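Local coordinates for penicillin binding protein 2X (PDB 5U47), which probably cross-links the peptides of neighbouring glycan strands in septal cell-wall peptidoglycan as a transpeptidase, and is a target of beta-lactam antibiotics, at residues T34-V42 against A574-E582; T221-E231 against E257-P265. The protein carries 1 engineered substitution. All coordinates share one frame; numbering follows the deposited sequence.

Contact 1: T34-V42 against A574-E582; sequences TIYDRNGNV and ATLDTSVSE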
loop_
_atom_site.group_PDB
_atom_site.type_symbol
_atom_site.label_atom_id
_atom_site.label_comp_id
_atom_site.label_asym_id
_atom_site.label_seq_id
_atom_site.Cartn_x
_atom_site.Cartn_y
_atom_site.Cartn_z
ATOM N N THR A 34 2.052 4.058 -16.751
ATOM C CA THR A 34 0.772 3.439 -16.499
ATOM C C THR A 34 0.907 2.575 -15.261
ATOM O O THR A 34 1.954 1.968 -15.045
ATOM C CB THR A 34 0.368 2.570 -17.703
ATOM O OG1 THR A 34 0.116 3.418 -18.804
ATOM C CG2 THR A 34 -0.879 1.746 -17.436
ATOM N N ILE A 35 -0.162 2.519 -14.471
ATOM C CA ILE A 35 -0.240 1.661 -13.296
ATOM C C ILE A 35 -1.161 0.525 -13.681
ATOM O O ILE A 35 -2.321 0.765 -14.110
ATOM C CB ILE A 35 -0.799 2.398 -12.062
ATOM C CG1 ILE A 35 0.130 3.558 -11.695
ATOM C CG2 ILE A 35 -0.914 1.434 -10.877
ATOM C CD1 ILE A 35 -0.456 4.535 -10.695
ATOM N N TYR A 36 -0.652 -0.691 -13.533
ATOM C CA TYR A 36 -1.365 -1.911 -13.878
ATOM C C TYR A 36 -1.623 -2.799 -12.668
ATOM O O TYR A 36 -1.008 -2.640 -11.602
ATOM C CB TYR A 36 -0.505 -2.751 -14.834
ATOM C CG TYR A 36 -0.208 -2.170 -16.201
ATOM C CD1 TYR A 36 -1.176 -2.159 -17.204
ATOM C CD2 TYR A 36 1.057 -1.700 -16.517
ATOM C CE1 TYR A 36 -0.898 -1.682 -18.468
ATOM C CE2 TYR A 36 1.349 -1.203 -17.776
ATOM C CZ TYR A 36 0.366 -1.199 -18.748
ATOM O OH TYR A 36 0.639 -0.702 -19.977
ATOM N N ASP A 37 -2.510 -3.763 -12.836
ATOM C CA ASP A 37 -2.656 -4.776 -11.850
ATOM C C ASP A 37 -1.529 -5.817 -12.171
ATOM O O ASP A 37 -0.716 -5.607 -13.091
ATOM C CB ASP A 37 -4.081 -5.371 -11.807
ATOM C CG ASP A 37 -4.277 -6.560 -12.746
ATOM O OD1 ASP A 37 -3.618 -6.640 -13.792
ATOM O OD2 ASP A 37 -5.115 -7.405 -12.409
ATOM N N ARG A 38 -1.496 -6.919 -11.444
ATOM C CA ARG A 38 -0.414 -7.914 -11.585
ATOM C C ARG A 38 -0.326 -8.607 -12.955
ATOM O O ARG A 38 0.730 -9.146 -13.295
ATOM C CB ARG A 38 -0.506 -8.956 -10.460
ATOM C CG ARG A 38 -1.717 -9.873 -10.565
ATOM C CD ARG A 38 -1.895 -10.728 -9.331
ATOM N NE ARG A 38 -0.789 -11.672 -9.139
ATOM C CZ ARG A 38 0.227 -11.546 -8.279
ATOM N NH1 ARG A 38 0.309 -10.525 -7.420
ATOM N NH2 ARG A 38 1.149 -12.509 -8.231
ATOM N N ASN A 39 -1.417 -8.563 -13.734
ATOM C CA ASN A 39 -1.480 -9.197 -15.050
ATOM C C ASN A 39 -1.664 -8.211 -16.186
ATOM O O ASN A 39 -2.107 -8.602 -17.261
ATOM C CB ASN A 39 -2.602 -10.247 -15.074
ATOM C CG ASN A 39 -2.260 -11.471 -14.274
ATOM O OD1 ASN A 39 -1.181 -12.034 -14.423
ATOM N ND2 ASN A 39 -3.170 -11.906 -13.443
ATOM N N GLY A 40 -1.380 -6.928 -15.949
ATOM C CA GLY A 40 -1.484 -5.936 -17.014
ATOM C C GLY A 40 -2.827 -5.252 -17.246
ATOM O O GLY A 40 -2.995 -4.592 -18.256
ATOM N N ASN A 41 -3.778 -5.405 -16.329
ATOM C CA ASN A 41 -5.051 -4.675 -16.446
ATOM C C ASN A 41 -4.781 -3.242 -16.042
ATOM O O ASN A 41 -4.192 -2.998 -14.983
ATOM C CB ASN A 41 -6.127 -5.290 -15.557
ATOM C CG ASN A 41 -6.514 -6.675 -16.011
ATOM O OD1 ASN A 41 -6.035 -7.663 -15.475
ATOM N ND2 ASN A 41 -7.342 -6.753 -17.049
ATOM N N VAL A 42 -5.219 -2.305 -16.870
ATOM C CA VAL A 42 -4.955 -0.875 -16.632
ATOM C C VAL A 42 -5.724 -0.343 -15.424
ATOM O O VAL A 42 -6.948 -0.547 -15.324
ATOM C CB VAL A 42 -5.278 -0.024 -17.879
ATOM C CG1 VAL A 42 -5.096 1.475 -17.597
ATOM C CG2 VAL A 42 -4.401 -0.447 -19.055
ATOM N N ALA A 574 -3.935 -20.196 -10.582
ATOM C CA ALA A 574 -2.828 -19.617 -11.349
ATOM C C ALA A 574 -3.034 -18.165 -11.804
ATOM O O ALA A 574 -2.116 -17.565 -12.360
ATOM C CB ALA A 574 -2.517 -20.497 -12.555
ATOM N N THR A 575 -4.224 -17.605 -11.605
ATOM C CA THR A 575 -4.433 -16.205 -11.975
ATOM C C THR A 575 -3.817 -15.304 -10.895
ATOM O O THR A 575 -3.299 -14.223 -11.208
ATOM C CB THR A 575 -5.924 -15.872 -12.188
ATOM O OG1 THR A 575 -6.508 -16.821 -13.089
ATOM C CG2 THR A 575 -6.090 -14.477 -12.772
ATOM N N LEU A 576 -3.868 -15.754 -9.636
ATOM C CA LEU A 576 -3.287 -14.996 -8.522
ATOM C C LEU A 576 -1.806 -15.300 -8.295
ATOM O O LEU A 576 -1.083 -14.454 -7.766
ATOM C CB LEU A 576 -4.060 -15.228 -7.212
ATOM C CG LEU A 576 -5.462 -14.632 -7.085
ATOM C CD1 LEU A 576 -6.087 -15.007 -5.754
ATOM C CD2 LEU A 576 -5.408 -13.129 -7.235
ATOM N N ASP A 577 -1.359 -16.505 -8.652
ATOM C CA ASP A 577 0.061 -16.864 -8.519
ATOM C C ASP A 577 0.857 -16.102 -9.576
ATOM O O ASP A 577 1.827 -15.419 -9.263
ATOM C CB ASP A 577 0.286 -18.377 -8.721
ATOM C CG ASP A 577 -0.427 -19.243 -7.675
ATOM O OD1 ASP A 577 -0.600 -18.793 -6.520
ATOM O OD2 ASP A 577 -0.789 -20.395 -8.013
ATOM N N THR A 578 0.412 -16.208 -10.824
ATOM C CA THR A 578 1.085 -15.575 -11.952
ATOM C C THR A 578 0.885 -14.063 -12.034
ATOM O O THR A 578 -0.050 -13.485 -11.466
ATOM C CB THR A 578 0.640 -16.162 -13.321
ATOM O OG1 THR A 578 -0.748 -15.877 -13.560
ATOM C CG2 THR A 578 0.890 -17.670 -13.385
ATOM N N SER A 579 1.792 -13.459 -12.786
ATOM C CA SER A 579 1.806 -12.052 -13.063
ATOM C C SER A 579 2.696 -11.893 -14.304
ATOM O O SER A 579 3.046 -12.889 -14.955
ATOM C CB SER A 579 2.393 -11.296 -11.865
ATOM O OG SER A 579 3.691 -11.769 -11.552
ATOM N N VAL A 580 3.057 -10.654 -14.626
ATOM C CA VAL A 580 3.996 -10.406 -15.730
ATOM C C VAL A 580 5.374 -11.045 -15.459
ATOM O O VAL A 580 6.189 -11.128 -16.374
ATOM C CB VAL A 580 4.171 -8.897 -16.045
ATOM C CG1 VAL A 580 2.915 -8.336 -16.699
ATOM C CG2 VAL A 580 4.561 -8.106 -14.797
ATOM N N SER A 581 5.625 -11.473 -14.207
ATOM C CA SER A 581 6.864 -12.195 -13.835
ATOM C C SER A 581 7.069 -13.406 -14.744
ATOM O O SER A 581 8.177 -13.633 -15.226
ATOM C CB SER A 581 6.813 -12.698 -12.384
ATOM O OG SER A 581 6.601 -11.650 -11.456
ATOM N N GLU A 582 5.994 -14.182 -14.950
ATOM C CA GLU A 582 6.001 -15.345 -15.855
ATOM C C GLU A 582 5.875 -14.825 -17.290
ATOM O O GLU A 582 4.770 -14.657 -17.815
ATOM C CB GLU A 582 4.866 -16.342 -15.537
ATOM C CG GLU A 582 5.080 -17.224 -14.303
ATOM C CD GLU A 582 5.046 -16.481 -12.972
ATOM O OE1 GLU A 582 4.477 -15.371 -12.898
ATOM O OE2 GLU A 582 5.576 -17.027 -11.983
#
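Arg38 lays its guanidinium among the backbone carbonyls where the short helix 574-577 ends, and two of its nitrogens donate there. NE gives its hydrogen to Thr578 O at 3.0 Å, with the acceptor tilted 20° from the guanidinium plane. NH2 bonds Asp577 O at 3.2 Å; this oxygen lies at the edge, in the guanidinium plane, but is itself approached from above its carbonyl plane. Leu576 O sits over one face of the group, 3.0 Å from NH2, where the angle is too poor for a bond, and Ser579 CB covers the opposite face. The remaining polar reach is used outside the two segments: NH1 donates to Thr221 O, and NH2 forms a salt bridge with Glu257. With CG between backbone N and carbonyl carbon (chi1 69°) and the chain bent at chi3 (-65°), the arginine turns its end onto the helix terminus.

Asn39 works beside it. Its ND2 reaches Thr575 O at 3.2 Å, and the bond lies in both the amide and the carbonyl plane. The backbone adds one link, in which Val580 N donates to Arg38 O at 3.1 Å.

Asp37 holds the loop in shape from within. Its OD1 accepts from Asn39 N at 2.9 Å and from Asn41 N at 2.8 Å, the two donors arriving from opposite faces of the carboxylate, while OD2 takes the N-H of Ala224. A type I beta turn, Asp37 to Gly40, begun by an Asx turn at Asp37, thus presents Arg38 to the carbonyl-rich C-terminal end of helix 574-577, joining the dimerisation-family region to the segment that follows helix 558-572.

Contact 2: T221-E231 against E257-P265; sequences TLSAPLQTFLE and EILATTQRP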
loop_
_atom_site.group_PDB
_atom_site.type_symbol
_atom_site.label_atom_id
_atom_site.label_comp_id
_atom_site.label_asym_id
_atom_site.label_seq_id
_atom_site.Cartn_x
_atom_site.Cartn_y
_atom_site.Cartn_z
ATOM N N THR A 221 0.772 -5.483 -7.286
ATOM C CA THR A 221 0.493 -6.870 -6.919
ATOM C C THR A 221 -0.995 -7.176 -6.934
ATOM O O THR A 221 -1.395 -8.336 -6.803
ATOM C CB THR A 221 1.024 -7.161 -5.493
ATOM O OG1 THR A 221 0.520 -6.174 -4.603
ATOM C CG2 THR A 221 2.523 -7.126 -5.484
ATOM N N LEU A 222 -1.825 -6.139 -7.071
ATOM C CA LEU A 222 -3.283 -6.318 -7.054
ATOM C C LEU A 222 -3.804 -7.209 -8.184
ATOM O O LEU A 222 -3.234 -7.266 -9.251
ATOM C CB LEU A 222 -4.024 -4.982 -7.145
ATOM C CG LEU A 222 -3.827 -3.878 -6.110
ATOM C CD1 LEU A 222 -4.732 -2.708 -6.480
ATOM C CD2 LEU A 222 -4.102 -4.325 -4.689
ATOM N N SER A 223 -4.868 -7.942 -7.874
ATOM C CA SER A 223 -5.604 -8.747 -8.822
ATOM C C SER A 223 -6.890 -7.996 -9.080
ATOM O O SER A 223 -7.754 -7.931 -8.183
ATOM C CB SER A 223 -5.930 -10.092 -8.209
ATOM O OG SER A 223 -6.861 -10.806 -9.002
ATOM N N ALA A 224 -7.026 -7.402 -10.264
ATOM C CA ALA A 224 -8.258 -6.662 -10.568
ATOM C C ALA A 224 -9.549 -7.449 -10.344
ATOM O O ALA A 224 -10.486 -6.902 -9.746
ATOM C CB ALA A 224 -8.215 -6.027 -11.960
ATOM N N PRO A 225 -9.612 -8.734 -10.786
ATOM C CA PRO A 225 -10.834 -9.513 -10.538
ATOM C C PRO A 225 -11.162 -9.655 -9.055
ATOM O O PRO A 225 -12.318 -9.472 -8.640
ATOM C CB PRO A 225 -10.510 -10.901 -11.140
ATOM C CG PRO A 225 -9.429 -10.646 -12.146
ATOM C CD PRO A 225 -8.665 -9.451 -11.658
ATOM N N LEU A 226 -10.150 -9.976 -8.249
ATOM C CA LEU A 226 -10.363 -10.136 -6.818
ATOM C C LEU A 226 -10.737 -8.803 -6.191
ATOM O O LEU A 226 -11.641 -8.736 -5.353
ATOM C CB LEU A 226 -9.113 -10.680 -6.129
ATOM C CG LEU A 226 -9.276 -10.973 -4.637
ATOM C CD1 LEU A 226 -10.312 -12.064 -4.445
ATOM C CD2 LEU A 226 -7.951 -11.379 -4.018
ATOM N N GLN A 227 -10.025 -7.753 -6.583
ATOM C CA GLN A 227 -10.288 -6.406 -6.058
ATOM C C GLN A 227 -11.725 -5.972 -6.349
ATOM O O GLN A 227 -12.390 -5.439 -5.472
ATOM C CB GLN A 227 -9.318 -5.403 -6.653
ATOM C CG GLN A 227 -9.499 -3.967 -6.154
ATOM C CD GLN A 227 -8.960 -3.741 -4.738
ATOM O OE1 GLN A 227 -7.858 -4.193 -4.395
ATOM N NE2 GLN A 227 -9.693 -2.983 -3.946
ATOM N N THR A 228 -12.184 -6.195 -7.585
ATOM C CA THR A 228 -13.556 -5.841 -8.009
ATOM C C THR A 228 -14.570 -6.554 -7.141
ATOM O O THR A 228 -15.530 -5.959 -6.661
ATOM C CB THR A 228 -13.767 -6.146 -9.522
ATOM O OG1 THR A 228 -12.860 -5.338 -10.274
ATOM C CG2 THR A 228 -15.186 -5.830 -9.991
ATOM N N PHE A 229 -14.307 -7.822 -6.885
ATOM C CA PHE A 229 -15.171 -8.632 -6.055
ATOM C C PHE A 229 -15.159 -8.135 -4.609
ATOM O O PHE A 229 -16.211 -8.060 -3.976
ATOM C CB PHE A 229 -14.717 -10.086 -6.153
ATOM C CG PHE A 229 -15.649 -11.050 -5.551
ATOM C CD1 PHE A 229 -16.666 -11.607 -6.303
ATOM C CD2 PHE A 229 -15.500 -11.434 -4.238
ATOM C CE1 PHE A 229 -17.535 -12.518 -5.739
ATOM C CE2 PHE A 229 -16.358 -12.332 -3.668
ATOM C CZ PHE A 229 -17.386 -12.877 -4.413
ATOM N N LEU A 230 -13.975 -7.769 -4.093
ATOM C CA LEU A 230 -13.868 -7.236 -2.735
ATOM C C LEU A 230 -14.684 -5.941 -2.546
ATOM O O LEU A 230 -15.319 -5.749 -1.494
ATOM C CB LEU A 230 -12.397 -6.957 -2.367
ATOM C CG LEU A 230 -12.154 -6.282 -1.022
ATOM C CD1 LEU A 230 -12.675 -7.132 0.110
ATOM C CD2 LEU A 230 -10.682 -5.986 -0.817
ATOM N N GLU A 231 -14.635 -5.049 -3.540
ATOM C CA GLU A 231 -15.361 -3.759 -3.478
ATOM C C GLU A 231 -16.865 -3.996 -3.312
ATOM O O GLU A 231 -17.517 -3.365 -2.493
ATOM C CB GLU A 231 -15.098 -2.889 -4.728
ATOM C CG GLU A 231 -13.640 -2.457 -4.962
ATOM C CD GLU A 231 -13.117 -1.315 -4.070
ATOM O OE1 GLU A 231 -13.928 -0.501 -3.594
ATOM O OE2 GLU A 231 -11.867 -1.204 -3.880
ATOM N N GLU A 257 2.611 -10.494 -0.863
ATOM C CA GLU A 257 2.004 -9.636 -1.890
ATOM C C GLU A 257 0.600 -9.237 -1.506
ATOM O O GLU A 257 -0.191 -10.094 -1.075
ATOM C CB GLU A 257 1.911 -10.374 -3.225
ATOM C CG GLU A 257 3.219 -10.686 -3.926
ATOM C CD GLU A 257 2.976 -11.700 -5.034
ATOM O OE1 GLU A 257 2.826 -12.919 -4.695
ATOM O OE2 GLU A 257 2.887 -11.273 -6.217
ATOM N N ILE A 258 0.281 -7.956 -1.669
ATOM C CA ILE A 258 -1.069 -7.443 -1.403
ATOM C C ILE A 258 -1.915 -7.657 -2.674
ATOM O O ILE A 258 -1.717 -6.983 -3.674
ATOM C CB ILE A 258 -1.032 -5.975 -0.967
ATOM C CG1 ILE A 258 -0.276 -5.872 0.374
ATOM C CG2 ILE A 258 -2.439 -5.409 -0.853
ATOM C CD1 ILE A 258 0.114 -4.458 0.779
ATOM N N LEU A 259 -2.869 -8.577 -2.595
ATOM C CA LEU A 259 -3.702 -8.970 -3.734
ATOM C C LEU A 259 -4.951 -8.128 -3.885
ATOM O O LEU A 259 -5.480 -8.001 -4.984
ATOM C CB LEU A 259 -4.062 -10.443 -3.631
ATOM C CG LEU A 259 -2.853 -11.382 -3.563
ATOM C CD1 LEU A 259 -3.261 -12.834 -3.378
ATOM C CD2 LEU A 259 -2.026 -11.238 -4.812
ATOM N N ALA A 260 -5.441 -7.580 -2.783
ATOM C CA ALA A 260 -6.564 -6.681 -2.841
ATOM C C ALA A 260 -6.605 -5.843 -1.588
ATOM O O ALA A 260 -6.275 -6.320 -0.503
ATOM C CB ALA A 260 -7.861 -7.454 -3.012
ATOM N N THR A 261 -6.991 -4.579 -1.717
ATOM C CA THR A 261 -7.053 -3.726 -0.536
ATOM C C THR A 261 -8.058 -2.619 -0.747
ATOM O O THR A 261 -8.099 -2.015 -1.808
ATOM C CB THR A 261 -5.659 -3.172 -0.156
ATOM O OG1 THR A 261 -5.730 -2.502 1.107
ATOM C CG2 THR A 261 -5.090 -2.248 -1.211
ATOM N N THR A 262 -8.878 -2.365 0.256
ATOM C CA THR A 262 -9.854 -1.313 0.141
ATOM C C THR A 262 -10.223 -0.732 1.496
ATOM O O THR A 262 -9.947 -1.325 2.557
ATOM C CB THR A 262 -11.126 -1.804 -0.610
ATOM O OG1 THR A 262 -11.827 -0.679 -1.173
ATOM C CG2 THR A 262 -12.035 -2.609 0.312
ATOM N N GLN A 263 -10.832 0.445 1.454
ATOM C CA GLN A 263 -11.318 1.078 2.658
ATOM C C GLN A 263 -12.599 1.795 2.359
ATOM O O GLN A 263 -12.896 2.061 1.206
ATOM C CB GLN A 263 -10.302 2.056 3.232
ATOM C CG GLN A 263 -10.156 3.379 2.506
ATOM C CD GLN A 263 -9.066 4.227 3.145
ATOM O OE1 GLN A 263 -7.913 3.800 3.248
ATOM N NE2 GLN A 263 -9.427 5.414 3.589
ATOM N N ARG A 264 -13.359 2.074 3.421
ATOM C CA ARG A 264 -14.607 2.756 3.342
ATOM C C ARG A 264 -14.593 3.830 4.431
ATOM O O ARG A 264 -14.025 3.607 5.488
ATOM C CB ARG A 264 -15.776 1.784 3.544
ATOM C CG ARG A 264 -15.962 0.771 2.403
ATOM C CD ARG A 264 -16.445 1.477 1.147
ATOM N NE ARG A 264 -16.685 0.579 0.016
ATOM C CZ ARG A 264 -15.739 0.087 -0.796
ATOM N NH1 ARG A 264 -14.456 0.343 -0.592
ATOM N NH2 ARG A 264 -16.080 -0.709 -1.812
ATOM N N PRO A 265 -15.180 5.001 4.175
ATOM C CA PRO A 265 -15.815 5.351 2.898
ATOM C C PRO A 265 -14.780 5.554 1.807
ATOM O O PRO A 265 -13.608 5.770 2.108
ATOM C CB PRO A 265 -16.522 6.693 3.211
ATOM C CG PRO A 265 -15.733 7.250 4.342
ATOM C CD PRO A 265 -15.380 6.056 5.181
#
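Ala260 CB lies between two leucines of helix 224-241, with Leu230 CD2 at 3.9 Å and Leu226 CD2 at 4.1 Å. Both leucines carry CG anti to the backbone N, which directs their branches at the strand. Leu226 CD2 also meets Leu259 CB, while Leu230 slides past Thr262 in the opposite direction, touching its CG2.

Beside this apolar row, Gln227 brackets Thr261 with its amide: OE1 accepts from Thr261 N at 2.8 Å, and NE2 donates to Thr261 O at 2.8 Å from above the carbonyl plane. The same NE2 donates to Glu231 OE2, which takes the hydroxyl of Thr262 as well. Glu231 OE1 makes a salt bridge to Arg264 NH2 at 2.8 Å, the carboxylate and guanidinium planes 20° apart. Arg264 NE pairs with Asp235 further along the helix, and NH1 donates to Thr262 OG1. At the other end, Ser223 N donates to Leu259 O at 3.0 Å, almost straight (170°), and Thr221 OG1 to Ile258 O.

Helix 224-241 runs along one edge strand, 258-264, of the five-stranded antiparallel sheet, their short segments 27° from parallel. Leu226 and Leu230 extend onto strand 245-252, and Phe229 packs against helix 558-572.

How the contacts relate
From the N terminus, the chain passes through 34-42, in the dimerisation-family region, long before it comes to 221-231. A short excursion through the rest of helix 224-241 and strand 245-252 then leads to 257-265, where contact 2 closes a local loop. Contact 1 closes only after the chain has run through the transpeptidase-family region, most of helix 558-572 included, to 574-582, so its long loop encloses contact 2 and the two do not cross. Their centres are 13 Å apart, and Arg38 N lies 2.8 Å from Leu222 O, a probable hydrogen bond. Contact 1 ties the N-terminal region to the end of helix 574-577, and contact 2 ties helix 224-241 to the sheet edge.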